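Uncharacterized protein (Legionella pneumophila subsp. pneumophila str. Philadelphia 1, PDB 4RXV) is of unknown function but belongs to the RavJ family, whose N-terminal part, present here, is a peptidase-like domain of clan CA that probably acts as a cysteine hydrolase. Local coordinates at residues S100-F105 with Y137-T142; S130-G135 with L198-V203; E16-F21 with Y107-V112; T142-K147 with G166-D171. All blocks are in the same frame, centred on the assembly; numbering follows the deposited sequence. Where two conformers were deposited one is given.

How the contacts relate
Contact 1 is the probable active site: it sets Cys102 beside His139, and contact 4 supplies the third polar residue, Asp171, whose OD2 lies 2.6 Å from His139 NE2. The two share Thr142 and use strand 136-146 in succession, with centres about 15 Å apart. Contact 2 lies across the same sheet, its centre about 11 Å from that of contact 1; His139 O lies 2.7 Å from Ser130 N, a backbone bond between neighbouring strands. Contact 3 lies about 12 Å from contact 1, centre to centre, and holds helix 105-114, which follows the Cys102 loop. Phe105 touches Tyr18 and Phe21, while contacts 2 and 3 do not touch.

Contact 1 (S100-F105 with Y137-T142); sequences SECSNF and YLHNIT
The imidazole of His139 has the backbone carbonyl of Cys102 at its edge, close to the ring plane, while Cys102 SG approaches obliquely, 4.0 Å from the ring centroid. Trp173 of helix 172-176 also meets this ring, and Ser100 CB lies over one face of the Phe105 ring. With chi1 -180° setting His139 CG anti to the backbone N, the turn about CB-CG brings ND1 to Cys102 O at 2.9 Å. That bond is nearly straight (167°), falls in the carbonyl plane on a lone pair, and would fix the ring's rotation. Cys102 SG, likewise anti to its own N, is 3.3 Å from His139 ND1, whose hydrogen bond goes to the carbonyl. Cys102 O also takes a weak bond from Asn140 N, and a water lies within bonding distance of it and of Asn140 O. Asn140 ND2 donates to Ser103 O at 2.8 Å from above the carbonyl plane, and a second water joins Ser103 OG to Tyr137 O. Within the loop, Glu101 OE2 accepts from Ser103 N and OE1 from Asn104 N. On the strand, Leu138 and His139 both face Ser130, a classic beta bulge. His139 NE2 is bonded to Asp171 OD2, which could favour a charged imidazole. A cysteine just ahead of helix 105-114, a strand histidine and this aspartate are consistent with the Cys-His-Asp/Asn catalytic arrangement of clan CA peptidases.

Contact 2 (S130-G135 with L198-V203); sequences SMHSNG and LFPATV
Ser130 OG has two backbone carbonyls around it, one firm partner and one weak: its single proton goes to Leu198 O at 2.8 Å, with Ser197 O a weak second acceptor. The OG is anti to its backbone N (chi1 179°) and meets Leu198 O from above the carbonyl plane, 29° out of it. A water provides the second polar link, accepting from His132 N at 2.9 Å and donating to Pro200 O at 2.7 Å. Looser packing follows. Pro200, which a cis peptide bond precedes, brings CG to 4.1 Å from His132 ND1, the proline and the imidazole crossing at about a right angle, and Ala201 CB approaches Ser130 CB to 4.4 Å. Leu198 turns its CG over the centre of the neighbouring Phe199 ring, and its CD1 comes within 4.1 Å of Ser130 OG. The chain turns a corner at Met131, whose phi is positive, so the strand changes direction between Ser130 and His132. The contact joins the loop leading into edge strand 202-206 to the C-terminal end of strand 123-133: Thr202 pairs with Gly129 through the backbone, Leu198 packs on Ile128 and on Ile141 of strand 136-146, and Tyr137 of that strand meets the His132 ring.

Contact 3 (E16-F21 with Y107-V112); sequences EQYQKF and YHSAGV
His108, on the first turn of helix 105-114, carries most of the contact. With CG anti to the backbone N (chi1 -172°), its ring reaches the 3-10 turn 18-20, and ND1 shares a hydrogen bond with Tyr18 OH at 2.8 Å. Tyr18 also turns an edge to the imidazole face: CE1 stands 3.2 Å above that plane, toward the rim, and the two rings are 83° apart. Phe21 makes a second offset edge-to-face pair, looser than the first, with centroids 5.8 Å apart; together the three rings form an aromatic cluster. At the imidazole edge, Glu16 OE1 lies 3.1 Å from His108 CE1. One residue on, Ser109 OG donates to Tyr18 OH at 2.9 Å, so two side chains hold that hydroxyl. A turn later, Val112 CG2 meets Glu16 CG tip to tip at 4.0 Å. Glu16 itself is tied by its OE2 to Arg12 in a salt bridge and by its OE1 to Asn85, whose OD1 accepts from His108 NE2. Both imidazole nitrogens are thus satisfied in a buried setting; with NE2 as donor a neutral ring would complete the bonds, and the carboxylate near CE1 may polarise it, an effect Arg12 should partly offset.

Contact 4 (T142-K147 with G166-D171); sequences TLLVPK and GTLIVD
Strands 142-146 and 168-170 form the outermost antiparallel pair of the four-stranded sheet, their axes 4.8 Å apart and their directions 157° apart; beyond it, Ile169 makes backbone bonding with Ile187. Backbone bonds set the register. Thr142 and Val170 are a hydrogen-bonded pair, with Thr142 N donating to Val170 O at 3.0 Å and Val170 N to Thr142 O; Leu144 and Leu168 are the next, and Leu144 N to Leu168 O at 2.9 Å is the straightest of the four (170°). Between them Leu143 and Ile169 are a non-hydrogen-bonded pair. Two CA-H...O contacts supplement these bonds: Leu143 CA meets Leu168 O, and Thr167 CA lies 3.3 Å from Leu144 O. Apolar packing divides by face. The Leu144 and Val170 side chains cross obliquely, Leu144 CD1 4.1 Å from Val170 CG2, on the face bearing Thr142 and Leu168, which helices 105-114 and 6-14 cover through Leu113, Ile9 and Leu13. On the other face Leu143 CD2 lies alongside Ile169 CG1 at 3.9 Å, near Ile128 and Phe192. Polar side chains finish the ends: Thr142 OG1 bonds to Ala106 O and Thr167 OG1 to Pro164 O, while Asp171, N-cap of helix 172-176, bonds through OD1 to Ala174 N. At the far end Pro146 CD lies against the backbone of Gly166, 3.8 Å from Gly166 C.

Contact 1 (S100-F105 with Y137-T142)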
loop_
_atom_site.group_PDB
_atom_site.type_symbol
_atom_site.label_atom_id
_atom_site.label_comp_id
_atom_site.label_asym_id
_atom_site.label_seq_id
_atom_site.Cartn_x
_atom_site.Cartn_y
_atom_site.Cartn_z
ATOM N N SER A 100 -0.588 8.329 6.124
ATOM C CA SER A 100 -1.154 6.988 6.255
ATOM C C SER A 100 -0.484 6.244 7.418
ATOM O O SER A 100 0.273 6.838 8.200
ATOM C CB SER A 100 -1.071 6.222 4.937
ATOM O OG SER A 100 -1.925 5.114 4.940
ATOM N N GLU A 101 -0.789 4.955 7.556
ATOM C CA GLU A 101 -0.333 4.170 8.689
ATOM C C GLU A 101 -0.428 2.675 8.329
ATOM O O GLU A 101 -0.795 2.307 7.199
ATOM C CB GLU A 101 -1.099 4.547 9.976
ATOM C CG GLU A 101 -2.591 4.757 9.779
ATOM C CD GLU A 101 -3.240 3.530 9.233
ATOM O OE1 GLU A 101 -3.800 3.581 8.121
ATOM O OE2 GLU A 101 -3.167 2.487 9.916
ATOM N N CYS A 102 -0.070 1.815 9.273
ATOM C CA CYS A 102 0.196 0.401 9.010
ATOM C C CYS A 102 -0.987 -0.364 8.437
ATOM O O CYS A 102 -0.807 -1.313 7.672
ATOM C CB CYS A 102 0.650 -0.257 10.323
ATOM S SG CYS A 102 1.388 -1.876 10.217
ATOM N N SER A 103 -2.187 0.017 8.847
ATOM C CA SER A 103 -3.386 -0.659 8.381
ATOM C C SER A 103 -3.783 -0.281 6.960
ATOM O O SER A 103 -3.868 -1.142 6.106
ATOM C CB SER A 103 -4.538 -0.399 9.350
ATOM O OG SER A 103 -4.306 -1.104 10.546
ATOM N N ASN A 104 -4.025 0.993 6.699
ATOM C CA ASN A 104 -4.715 1.391 5.463
ATOM C C ASN A 104 -3.789 1.762 4.334
ATOM O O ASN A 104 -4.274 1.902 3.218
ATOM C CB ASN A 104 -5.683 2.562 5.702
ATOM C CG ASN A 104 -6.863 2.199 6.585
ATOM O OD1 ASN A 104 -7.040 1.032 6.974
ATOM N ND2 ASN A 104 -7.705 3.189 6.872
ATOM N N PHE A 105 -2.485 1.934 4.559
ATOM C CA PHE A 105 -1.639 2.450 3.495
ATOM C C PHE A 105 -1.715 1.575 2.229
ATOM O O PHE A 105 -1.733 2.095 1.112
ATOM C CB PHE A 105 -0.208 2.543 4.017
ATOM C CG PHE A 105 0.673 3.627 3.377
ATOM C CD1 PHE A 105 0.386 4.231 2.174
ATOM C CD2 PHE A 105 1.818 4.012 4.038
ATOM C CE1 PHE A 105 1.238 5.201 1.645
ATOM C CE2 PHE A 105 2.688 4.948 3.508
ATOM C CZ PHE A 105 2.400 5.536 2.311
ATOM N N TYR A 137 -4.671 -8.644 12.952
ATOM C CA TYR A 137 -3.730 -8.505 11.851
ATOM C C TYR A 137 -3.357 -7.024 11.761
ATOM O O TYR A 137 -4.165 -6.188 11.370
ATOM C CB TYR A 137 -4.369 -9.004 10.557
ATOM C CG TYR A 137 -4.673 -10.470 10.541
ATOM C CD1 TYR A 137 -3.739 -11.414 10.137
ATOM C CD2 TYR A 137 -5.928 -10.921 10.912
ATOM C CE1 TYR A 137 -4.054 -12.778 10.106
ATOM C CE2 TYR A 137 -6.253 -12.269 10.890
ATOM C CZ TYR A 137 -5.315 -13.192 10.485
ATOM O OH TYR A 137 -5.628 -14.539 10.455
ATOM N N LEU A 138 -2.150 -6.685 12.188
ATOM C CA LEU A 138 -1.778 -5.285 12.367
ATOM C C LEU A 138 -1.539 -4.524 11.069
ATOM O O LEU A 138 -1.564 -3.301 11.066
ATOM C CB LEU A 138 -0.493 -5.169 13.189
ATOM C CG LEU A 138 -0.530 -5.766 14.579
ATOM C CD1 LEU A 138 0.792 -5.536 15.284
ATOM C CD2 LEU A 138 -1.663 -5.169 15.393
ATOM N N HIS A 139 -1.260 -5.229 9.980
ATOM C CA HIS A 139 -0.681 -4.607 8.789
ATOM C C HIS A 139 -1.314 -5.155 7.524
ATOM O O HIS A 139 -1.179 -6.334 7.231
ATOM C CB HIS A 139 0.792 -4.945 8.792
ATOM C CG HIS A 139 1.559 -4.386 7.642
ATOM N ND1 HIS A 139 1.329 -3.131 7.123
ATOM C CD2 HIS A 139 2.581 -4.907 6.930
ATOM C CE1 HIS A 139 2.169 -2.909 6.125
ATOM N NE2 HIS A 139 2.946 -3.965 6.001
ATOM N N ASN A 140 -1.963 -4.304 6.749
ATOM C CA ASN A 140 -2.507 -4.757 5.474
ATOM C C ASN A 140 -1.459 -4.622 4.380
ATOM O O ASN A 140 -0.604 -3.727 4.416
ATOM C CB ASN A 140 -3.797 -4.043 5.137
ATOM C CG ASN A 140 -4.876 -4.324 6.176
ATOM O OD1 ASN A 140 -4.994 -5.438 6.665
ATOM N ND2 ASN A 140 -5.635 -3.323 6.525
ATOM N N ILE A 141 -1.514 -5.542 3.438
ATOM C CA ILE A 141 -0.573 -5.636 2.328
ATOM C C ILE A 141 -1.358 -5.885 1.059
ATOM O O ILE A 141 -2.360 -6.596 1.071
ATOM C CB ILE A 141 0.432 -6.819 2.568
ATOM C CG1 ILE A 141 1.282 -6.524 3.814
ATOM C CG2 ILE A 141 1.287 -7.061 1.352
ATOM C CD1 ILE A 141 2.161 -7.704 4.232
ATOM N N THR A 142 -0.901 -5.333 -0.055
ATOM C CA THR A 142 -1.497 -5.567 -1.366
ATOM C C THR A 142 -0.710 -6.627 -2.096
ATOM O O THR A 142 0.526 -6.645 -2.037
ATOM C CB THR A 142 -1.645 -4.246 -2.105
ATOM O OG1 THR A 142 -2.644 -3.503 -1.406
ATOM C CG2 THR A 142 -2.062 -4.397 -3.557
HETATM O O HOH W 1 -0.707 -1.060 4.824
HETATM O O HOH W 2 -4.919 -3.553 11.621
#

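Contact 2 (S130-G135 with L198-V203)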
loop_
_atom_site.group_PDB
_atom_site.type_symbol
_atom_site.label_atom_id
_atom_site.label_comp_id
_atom_site.label_asym_id
_atom_site.label_seq_id
_atom_site.Cartn_x
_atom_site.Cartn_y
_atom_site.Cartn_z
ATOM N N SER A 130 -2.105 -8.892 7.499
ATOM C CA SER A 130 -0.882 -9.614 7.804
ATOM C C SER A 130 -0.320 -9.112 9.143
ATOM O O SER A 130 -0.998 -8.387 9.871
ATOM C CB SER A 130 0.099 -9.460 6.638
ATOM O OG SER A 130 1.343 -10.110 6.817
ATOM N N MET A 131 0.894 -9.520 9.494
ATOM C CA MET A 131 1.489 -9.151 10.790
ATOM C C MET A 131 0.533 -9.528 11.916
ATOM O O MET A 131 0.138 -8.717 12.752
ATOM C CB MET A 131 1.906 -7.672 10.819
ATOM C CG MET A 131 2.903 -7.372 11.916
ATOM S SD MET A 131 3.380 -5.636 11.953
ATOM C CE MET A 131 4.323 -5.530 10.459
ATOM N N HIS A 132 0.191 -10.808 11.919
ATOM C CA HIS A 132 -0.731 -11.357 12.892
ATOM C C HIS A 132 -0.150 -11.331 14.274
ATOM O O HIS A 132 1.001 -11.694 14.471
ATOM C CB HIS A 132 -1.028 -12.795 12.509
ATOM C CG HIS A 132 -2.088 -13.435 13.332
ATOM N ND1 HIS A 132 -1.826 -14.511 14.146
ATOM C CD2 HIS A 132 -3.407 -13.167 13.466
ATOM C CE1 HIS A 132 -2.940 -14.877 14.757
ATOM N NE2 HIS A 132 -3.917 -14.083 14.353
ATOM N N SER A 133 -0.995 -10.919 15.217
ATOM C CA SER A 133 -0.643 -10.799 16.620
ATOM C C SER A 133 -1.891 -10.941 17.467
ATOM O O SER A 133 -2.804 -10.120 17.394
ATOM C CB SER A 133 -0.019 -9.440 16.896
ATOM O OG SER A 133 0.537 -9.412 18.186
ATOM N N ASN A 134 -1.926 -11.979 18.282
ATOM C CA ASN A 134 -3.050 -12.190 19.186
ATOM C C ASN A 134 -4.428 -12.017 18.552
ATOM O O ASN A 134 -5.307 -11.364 19.120
ATOM C CB ASN A 134 -2.938 -11.310 20.445
ATOM C CG ASN A 134 -2.726 -9.831 20.152
ATOM O OD1 ASN A 134 -3.675 -9.040 20.142
ATOM N ND2 ASN A 134 -1.460 -9.441 19.991
ATOM N N GLY A 135 -4.624 -12.623 17.386
ATOM C CA GLY A 135 -5.932 -12.632 16.760
ATOM C C GLY A 135 -6.205 -11.409 15.911
ATOM O O GLY A 135 -7.223 -11.364 15.205
ATOM N N LEU A 198 4.791 -12.167 7.235
ATOM C CA LEU A 198 3.825 -12.189 6.131
ATOM C C LEU A 198 2.682 -13.157 6.405
ATOM O O LEU A 198 1.515 -12.810 6.265
ATOM C CB LEU A 198 4.559 -12.559 4.836
ATOM C CG LEU A 198 3.734 -12.724 3.558
ATOM C CD1 LEU A 198 2.938 -11.484 3.265
ATOM C CD2 LEU A 198 4.646 -13.064 2.404
ATOM N N PHE A 199 3.030 -14.366 6.820
ATOM C CA PHE A 199 2.051 -15.422 7.107
ATOM C C PHE A 199 2.008 -15.696 8.609
ATOM O O PHE A 199 3.045 -15.608 9.281
ATOM C CB PHE A 199 2.412 -16.716 6.373
ATOM C CG PHE A 199 2.579 -16.549 4.901
ATOM C CD1 PHE A 199 1.533 -16.146 4.104
ATOM C CD2 PHE A 199 3.812 -16.767 4.316
ATOM C CE1 PHE A 199 1.707 -15.965 2.755
ATOM C CE2 PHE A 199 3.982 -16.602 2.966
ATOM C CZ PHE A 199 2.925 -16.215 2.179
ATOM N N PRO A 200 0.830 -16.063 9.150
ATOM C CA PRO A 200 -0.451 -16.231 8.454
ATOM C C PRO A 200 -1.109 -14.890 8.163
ATOM O O PRO A 200 -0.870 -13.881 8.843
ATOM C CB PRO A 200 -1.287 -17.014 9.463
ATOM C CG PRO A 200 -0.764 -16.567 10.769
ATOM C CD PRO A 200 0.716 -16.435 10.567
ATOM N N ALA A 201 -1.959 -14.895 7.146
ATOM C CA ALA A 201 -2.664 -13.700 6.717
ATOM C C ALA A 201 -4.121 -14.025 6.466
ATOM O O ALA A 201 -4.498 -15.199 6.405
ATOM C CB ALA A 201 -2.007 -13.110 5.450
ATOM N N THR A 202 -4.940 -12.997 6.330
ATOM C CA THR A 202 -6.336 -13.139 6.003
ATOM C C THR A 202 -6.628 -12.319 4.748
ATOM O O THR A 202 -6.150 -11.210 4.596
ATOM C CB THR A 202 -7.240 -12.724 7.194
ATOM O OG1 THR A 202 -8.596 -13.026 6.865
ATOM C CG2 THR A 202 -7.102 -11.257 7.562
ATOM N N VAL A 203 -7.441 -12.847 3.858
ATOM C CA VAL A 203 -7.656 -12.188 2.581
ATOM C C VAL A 203 -8.949 -11.409 2.590
ATOM O O VAL A 203 -10.036 -11.997 2.514
ATOM C CB VAL A 203 -7.629 -13.177 1.406
ATOM C CG1 VAL A 203 -7.720 -12.417 0.097
ATOM C CG2 VAL A 203 -6.356 -14.011 1.441
HETATM O O HOH W 3 1.296 -12.814 10.143
#

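Contact 3 (E16-F21 with Y107-V112)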
loop_
_atom_site.group_PDB
_atom_site.type_symbol
_atom_site.label_atom_id
_atom_site.label_comp_id
_atom_site.label_asym_id
_atom_site.label_seq_id
_atom_site.Cartn_x
_atom_site.Cartn_y
_atom_site.Cartn_z
ATOM N N GLU A 16 4.728 7.282 -6.862
ATOM C CA GLU A 16 3.905 7.773 -5.781
ATOM C C GLU A 16 4.704 8.371 -4.634
ATOM O O GLU A 16 4.130 9.004 -3.763
ATOM C CB GLU A 16 2.976 6.661 -5.269
ATOM C CG GLU A 16 1.995 6.224 -6.329
ATOM C CD GLU A 16 1.181 7.390 -6.849
ATOM O OE1 GLU A 16 0.395 7.963 -6.073
ATOM O OE2 GLU A 16 1.332 7.751 -8.027
ATOM N N GLN A 17 6.011 8.167 -4.644
ATOM C CA GLN A 17 6.906 8.731 -3.614
ATOM C C GLN A 17 6.395 8.394 -2.205
ATOM O O GLN A 17 6.266 9.268 -1.329
ATOM C CB GLN A 17 7.094 10.235 -3.807
ATOM C CG GLN A 17 7.772 10.553 -5.145
ATOM C CD GLN A 17 9.194 9.999 -5.228
ATOM O OE1 GLN A 17 10.035 10.376 -4.418
ATOM N NE2 GLN A 17 9.486 9.190 -6.243
ATOM N N TYR A 18 6.159 7.114 -1.965
ATOM C CA TYR A 18 5.604 6.665 -0.684
ATOM C C TYR A 18 6.521 7.000 0.497
ATOM O O TYR A 18 6.041 7.163 1.617
ATOM C CB TYR A 18 5.336 5.176 -0.751
ATOM C CG TYR A 18 4.144 4.795 -1.612
ATOM C CD1 TYR A 18 2.906 5.365 -1.404
ATOM C CD2 TYR A 18 4.246 3.818 -2.597
ATOM C CE1 TYR A 18 1.793 4.985 -2.142
ATOM C CE2 TYR A 18 3.149 3.440 -3.350
ATOM C CZ TYR A 18 1.910 4.021 -3.116
ATOM O OH TYR A 18 0.839 3.571 -3.850
ATOM N N GLN A 19 7.827 7.099 0.244
ATOM C CA GLN A 19 8.757 7.441 1.298
ATOM C C GLN A 19 8.552 8.842 1.863
ATOM O O GLN A 19 9.073 9.156 2.930
ATOM C CB GLN A 19 10.202 7.263 0.841
ATOM C CG GLN A 19 10.790 8.326 -0.061
ATOM C CD GLN A 19 10.359 8.268 -1.495
ATOM O OE1 GLN A 19 9.489 7.495 -1.902
ATOM N NE2 GLN A 19 10.972 9.127 -2.291
ATOM N N LYS A 20 7.815 9.672 1.159
ATOM C CA LYS A 20 7.569 11.047 1.575
ATOM C C LYS A 20 6.314 11.216 2.403
ATOM O O LYS A 20 6.080 12.287 2.950
ATOM C CB LYS A 20 7.540 11.986 0.349
ATOM C CG LYS A 20 8.758 11.904 -0.540
ATOM C CD LYS A 20 10.040 12.283 0.103
ATOM C CE LYS A 20 11.181 12.142 -0.896
ATOM N NZ LYS A 20 12.549 12.384 -0.487
ATOM N N PHE A 21 5.509 10.164 2.540
ATOM C CA PHE A 21 4.311 10.276 3.365
ATOM C C PHE A 21 4.674 10.544 4.819
ATOM O O PHE A 21 5.723 10.117 5.311
ATOM C CB PHE A 21 3.536 8.954 3.368
ATOM C CG PHE A 21 2.424 8.871 2.357
ATOM C CD1 PHE A 21 2.675 8.818 1.000
ATOM C CD2 PHE A 21 1.096 8.821 2.791
ATOM C CE1 PHE A 21 1.634 8.687 0.119
ATOM C CE2 PHE A 21 0.065 8.698 1.893
ATOM C CZ PHE A 21 0.330 8.624 0.574
ATOM N N TYR A 107 -4.025 0.221 0.803
ATOM C CA TYR A 107 -5.179 0.506 -0.020
ATOM C C TYR A 107 -4.801 1.483 -1.134
ATOM O O TYR A 107 -5.380 1.425 -2.211
ATOM C CB TYR A 107 -6.297 1.086 0.821
ATOM C CG TYR A 107 -6.811 0.222 1.963
ATOM C CD1 TYR A 107 -6.452 -1.102 2.142
ATOM C CD2 TYR A 107 -7.652 0.789 2.907
ATOM C CE1 TYR A 107 -6.933 -1.841 3.206
ATOM C CE2 TYR A 107 -8.135 0.053 3.965
ATOM C CZ TYR A 107 -7.754 -1.253 4.110
ATOM O OH TYR A 107 -8.229 -2.011 5.159
ATOM N N HIS A 108 -3.859 2.388 -0.858
ATOM C CA HIS A 108 -3.412 3.345 -1.868
ATOM C C HIS A 108 -2.843 2.594 -3.060
ATOM O O HIS A 108 -3.206 2.843 -4.205
ATOM C CB HIS A 108 -2.367 4.253 -1.243
ATOM C CG HIS A 108 -1.954 5.406 -2.090
ATOM N ND1 HIS A 108 -1.258 5.266 -3.272
ATOM C CD2 HIS A 108 -2.123 6.730 -1.883
ATOM C CE1 HIS A 108 -1.044 6.470 -3.762
ATOM N NE2 HIS A 108 -1.551 7.372 -2.937
ATOM N N SER A 109 -1.917 1.688 -2.797
ATOM C CA SER A 109 -1.300 0.901 -3.876
ATOM C C SER A 109 -2.292 -0.009 -4.570
ATOM O O SER A 109 -2.186 -0.184 -5.791
ATOM C CB SER A 109 -0.124 0.077 -3.363
ATOM O OG SER A 109 0.905 0.888 -2.859
ATOM N N ALA A 110 -3.253 -0.580 -3.852
ATOM C CA ALA A 110 -4.300 -1.346 -4.513
ATOM C C ALA A 110 -5.009 -0.479 -5.553
ATOM O O ALA A 110 -5.264 -0.941 -6.669
ATOM C CB ALA A 110 -5.277 -1.913 -3.508
ATOM N N GLY A 111 -5.303 0.780 -5.216
ATOM C CA GLY A 111 -5.917 1.686 -6.175
ATOM C C GLY A 111 -5.043 1.969 -7.372
ATOM O O GLY A 111 -5.515 1.918 -8.511
ATOM N N VAL A 112 -3.769 2.258 -7.135
ATOM C CA VAL A 112 -2.828 2.499 -8.226
ATOM C C VAL A 112 -2.811 1.322 -9.200
ATOM O O VAL A 112 -2.810 1.506 -10.414
ATOM C CB VAL A 112 -1.423 2.789 -7.665
ATOM C CG1 VAL A 112 -0.372 2.769 -8.745
ATOM C CG2 VAL A 112 -1.408 4.125 -6.900
#

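Contact 4 (T142-K147 with G166-D171)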
loop_
_atom_site.group_PDB
_atom_site.type_symbol
_atom_site.label_atom_id
_atom_site.label_comp_id
_atom_site.label_asym_id
_atom_site.label_seq_id
_atom_site.Cartn_x
_atom_site.Cartn_y
_atom_site.Cartn_z
ATOM N N THR A 142 -0.901 -5.333 -0.055
ATOM C CA THR A 142 -1.497 -5.567 -1.366
ATOM C C THR A 142 -0.710 -6.627 -2.096
ATOM O O THR A 142 0.526 -6.645 -2.037
ATOM C CB THR A 142 -1.645 -4.246 -2.105
ATOM O OG1 THR A 142 -2.644 -3.503 -1.406
ATOM C CG2 THR A 142 -2.062 -4.397 -3.557
ATOM N N LEU A 143 -1.422 -7.510 -2.796
ATOM C CA LEU A 143 -0.814 -8.553 -3.613
ATOM C C LEU A 143 -1.233 -8.420 -5.066
ATOM O O LEU A 143 -2.371 -8.074 -5.375
ATOM C CB LEU A 143 -1.211 -9.961 -3.167
ATOM C CG LEU A 143 -0.968 -10.318 -1.705
ATOM C CD1 LEU A 143 -1.519 -11.733 -1.442
ATOM C CD2 LEU A 143 0.489 -10.213 -1.347
ATOM N N LEU A 144 -0.290 -8.742 -5.935
ATOM C CA LEU A 144 -0.552 -9.043 -7.341
ATOM C C LEU A 144 -0.415 -10.538 -7.535
ATOM O O LEU A 144 0.650 -11.090 -7.287
ATOM C CB LEU A 144 0.445 -8.308 -8.236
ATOM C CG LEU A 144 0.293 -6.785 -8.241
ATOM C CD1 LEU A 144 1.584 -6.111 -8.689
ATOM C CD2 LEU A 144 -0.839 -6.364 -9.129
ATOM N N VAL A 145 -1.503 -11.210 -7.906
ATOM C CA VAL A 145 -1.454 -12.654 -8.113
ATOM C C VAL A 145 -1.679 -12.950 -9.585
ATOM O O VAL A 145 -2.476 -12.303 -10.233
ATOM C CB VAL A 145 -2.468 -13.420 -7.223
ATOM C CG1 VAL A 145 -2.109 -13.236 -5.738
ATOM C CG2 VAL A 145 -3.897 -13.000 -7.494
ATOM N N PRO A 146 -0.950 -13.922 -10.135
ATOM C CA PRO A 146 -1.158 -14.237 -11.540
ATOM C C PRO A 146 -2.604 -14.632 -11.803
ATOM O O PRO A 146 -3.254 -15.268 -10.986
ATOM C CB PRO A 146 -0.194 -15.399 -11.778
ATOM C CG PRO A 146 0.893 -15.176 -10.784
ATOM C CD PRO A 146 0.192 -14.663 -9.574
ATOM N N LYS A 147 -3.115 -14.205 -12.948
ATOM C CA LYS A 147 -4.478 -14.518 -13.348
ATOM C C LYS A 147 -4.781 -15.987 -13.169
ATOM O O LYS A 147 -4.008 -16.827 -13.635
ATOM C CB LYS A 147 -4.640 -14.200 -14.832
ATOM C CG LYS A 147 -4.786 -12.754 -15.132
ATOM C CD LYS A 147 -6.098 -12.248 -14.627
ATOM C CE LYS A 147 -6.343 -10.856 -15.115
ATOM N NZ LYS A 147 -7.582 -10.334 -14.524
ATOM N N GLY A 166 4.569 -16.707 -8.398
ATOM C CA GLY A 166 4.502 -15.483 -9.166
ATOM C C GLY A 166 3.802 -14.339 -8.446
ATOM O O GLY A 166 3.688 -13.251 -8.988
ATOM N N THR A 167 3.356 -14.552 -7.218
ATOM C CA THR A 167 2.738 -13.471 -6.457
ATOM C C THR A 167 3.770 -12.392 -6.142
ATOM O O THR A 167 4.900 -12.683 -5.777
ATOM C CB THR A 167 2.110 -13.989 -5.174
ATOM O OG1 THR A 167 1.110 -14.947 -5.511
ATOM C CG2 THR A 167 1.465 -12.859 -4.386
ATOM N N LEU A 168 3.365 -11.139 -6.311
ATOM C CA LEU A 168 4.175 -9.987 -5.932
ATOM C C LEU A 168 3.525 -9.211 -4.788
ATOM O O LEU A 168 2.315 -9.027 -4.742
ATOM C CB LEU A 168 4.365 -9.046 -7.109
ATOM C CG LEU A 168 5.063 -9.663 -8.316
ATOM C CD1 LEU A 168 4.975 -8.738 -9.519
ATOM C CD2 LEU A 168 6.531 -9.965 -8.013
ATOM N N ILE A 169 4.356 -8.794 -3.848
ATOM C CA ILE A 169 3.932 -8.061 -2.670
ATOM C C ILE A 169 4.092 -6.562 -2.917
ATOM O O ILE A 169 5.100 -6.128 -3.509
ATOM C CB ILE A 169 4.776 -8.528 -1.455
ATOM C CG1 ILE A 169 4.372 -9.964 -1.087
ATOM C CG2 ILE A 169 4.661 -7.610 -0.255
ATOM C CD1 ILE A 169 5.479 -10.733 -0.427
ATOM N N VAL A 170 3.163 -5.773 -2.398
ATOM C CA VAL A 170 3.167 -4.324 -2.535
ATOM C C VAL A 170 2.817 -3.732 -1.153
ATOM O O VAL A 170 1.694 -3.864 -0.672
ATOM C CB VAL A 170 2.208 -3.842 -3.634
ATOM C CG1 VAL A 170 2.330 -2.338 -3.770
ATOM C CG2 VAL A 170 2.505 -4.556 -4.959
ATOM N N ASP A 171 3.790 -3.051 -0.560
ATOM C CA ASP A 171 3.697 -2.581 0.809
ATOM C C ASP A 171 4.217 -1.142 0.893
ATOM O O ASP A 171 5.389 -0.910 1.242
ATOM C CB ASP A 171 4.479 -3.516 1.726
ATOM C CG ASP A 171 4.259 -3.223 3.201
ATOM O OD1 ASP A 171 3.698 -2.152 3.561
ATOM O OD2 ASP A 171 4.658 -4.090 4.016
#